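Local coordinates for protein allantoin racemase (Pseudomonas fluorescens, PDB 5LG5) that interconverts the two enantiomers of allantoin, and probably racemises other 5-monosubstituted hydantoins as well, at residues E[20-25]-E[200-205]. Numbering follows the deposited sequence.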
# COMPACT_ATOMS: atom_id res chain seq x y z
N GLU E 20 -7.85 -24.70 -29.31
CA GLU E 20 -9.16 -24.59 -29.95
C GLU E 20 -9.83 -23.30 -29.54
O GLU E 20 -10.40 -22.58 -30.37
CB GLU E 20 -10.10 -25.72 -29.54
CG GLU E 20 -9.81 -27.11 -30.02
CD GLU E 20 -10.83 -28.10 -29.46
OE1 GLU E 20 -11.78 -27.64 -28.78
OE2 GLU E 20 -10.69 -29.32 -29.71
N GLN E 21 -9.78 -23.01 -28.24
CA GLN E 21 -10.41 -21.81 -27.71
C GLN E 21 -9.79 -20.56 -28.29
O GLN E 21 -10.48 -19.59 -28.58
CB GLN E 21 -10.31 -21.79 -26.19
CG GLN E 21 -11.24 -22.79 -25.53
CD GLN E 21 -12.69 -22.55 -25.91
OE1 GLN E 21 -13.16 -21.40 -25.94
NE2 GLN E 21 -13.41 -23.63 -26.19
N ALA E 22 -8.47 -20.59 -28.45
CA ALA E 22 -7.77 -19.44 -29.00
C ALA E 22 -8.24 -19.22 -30.43
O ALA E 22 -8.53 -18.08 -30.85
CB ALA E 22 -6.26 -19.66 -28.95
N ARG E 23 -8.33 -20.31 -31.18
CA ARG E 23 -8.78 -20.26 -32.56
C ARG E 23 -10.21 -19.77 -32.70
O ARG E 23 -10.56 -19.10 -33.68
CB ARG E 23 -8.63 -21.63 -33.22
CG ARG E 23 -7.26 -21.84 -33.82
CD ARG E 23 -7.23 -23.12 -34.64
NE ARG E 23 -7.00 -24.26 -33.77
CZ ARG E 23 -5.79 -24.73 -33.47
NH1 ARG E 23 -4.71 -24.13 -33.98
NH2 ARG E 23 -5.66 -25.77 -32.67
N ALA E 24 -11.04 -20.08 -31.72
CA ALA E 24 -12.44 -19.68 -31.76
C ALA E 24 -12.63 -18.17 -31.77
O ALA E 24 -13.64 -17.67 -32.27
CB ALA E 24 -13.23 -20.32 -30.61
N VAL E 25 -11.69 -17.42 -31.19
CA VAL E 25 -11.87 -15.97 -31.16
C VAL E 25 -10.90 -15.24 -32.07
O VAL E 25 -11.04 -14.04 -32.29
CB VAL E 25 -11.77 -15.40 -29.74
CG1 VAL E 25 -12.79 -16.09 -28.86
CG2 VAL E 25 -10.34 -15.60 -29.17
N ASP E 200 -12.23 -15.62 -19.84
CA ASP E 200 -11.33 -16.72 -20.14
C ASP E 200 -10.01 -16.10 -20.56
O ASP E 200 -9.93 -15.46 -21.62
CB ASP E 200 -11.90 -17.58 -21.29
CG ASP E 200 -11.04 -18.80 -21.61
OD1 ASP E 200 -9.94 -18.96 -21.04
OD2 ASP E 200 -11.46 -19.59 -22.49
N GLY E 201 -8.98 -16.28 -19.73
CA GLY E 201 -7.67 -15.70 -19.98
C GLY E 201 -7.11 -16.10 -21.33
O GLY E 201 -6.38 -15.35 -21.97
N VAL E 202 -7.44 -17.30 -21.78
CA VAL E 202 -6.95 -17.73 -23.08
C VAL E 202 -7.47 -16.85 -24.21
O VAL E 202 -6.69 -16.34 -25.02
CB VAL E 202 -7.30 -19.19 -23.35
CG1 VAL E 202 -6.99 -19.54 -24.81
CG2 VAL E 202 -6.53 -20.08 -22.39
N THR E 203 -8.79 -16.67 -24.28
CA THR E 203 -9.37 -15.88 -25.36
C THR E 203 -9.12 -14.41 -25.15
O THR E 203 -8.95 -13.66 -26.10
CB THR E 203 -10.87 -16.16 -25.54
OG1 THR E 203 -11.54 -15.96 -24.29
CG2 THR E 203 -11.08 -17.59 -26.04
N ALA E 204 -9.12 -13.99 -23.89
CA ALA E 204 -8.73 -12.62 -23.58
C ALA E 204 -7.34 -12.35 -24.14
O ALA E 204 -7.14 -11.37 -24.86
CB ALA E 204 -8.74 -12.39 -22.07
N ALA E 205 -6.40 -13.25 -23.85
CA ALA E 205 -5.01 -13.07 -24.26
C ALA E 205 -4.86 -12.99 -25.76
O ALA E 205 -4.04 -12.20 -26.27
CB ALA E 205 -4.13 -14.19 -23.70
O HOH W 1 -13.20 -19.45 -24.19
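Val25 and Thr203 form the apolar heart of this helix pair, their side chains meeting at about a right angle. Both methyls of the valine face the threonine: Val25 CG1 comes to 3.6 Å from Thr203 CG2, while Val25 CG2 lies 3.7 Å from Thr203 CB. The threonine can offer its methyl because OG1 sits between the backbone N and the carbonyl carbon (chi1 54°), which puts CG2 anti to the carbonyl carbon and facing Val25. An alanine in place of Val25 would probably open a gap beside Thr203, whose CB and methyl would lose both branches packed against them. Further along, Val202 CG1, anti to its backbone N, reaches Ala22 CB at 4.2 Å and also touches the backbone N of that alanine. The small side chain of Ala22 suits the short separation, the axes of the segments 20-25 and 201-205 coming within 8.5 Å at an angle of 42°.

In the two-lobed Asp/Glu/hydantoin racemase architecture, helix 12-25 follows strand 2-7 of one parallel sheet, whereas helix 201-214, after the last strand of the other sheet, comes back to pack on the first lobe, between helices 12-25 and 95-103. Val206 extends the packing on Ala22 and Val25, and Leu215 of a second subunit packs on Val25 and Thr203.

The Thr203 methyl rests against a carbonyl, with CG2 3.3 Å from Gln21 O, a van der Waals contact. Asp200 caps the N-terminus of helix 201-214: its OD1 accepts from Val202 N at 3.1 Å, the donor coming from above the carboxylate plane, while OD2 accepts from Gly185 N. A water between Gln21 OE1 and Asp200 OD2 could bridge the helices, although its very short approach to the carboxylate leaves that link doubtful.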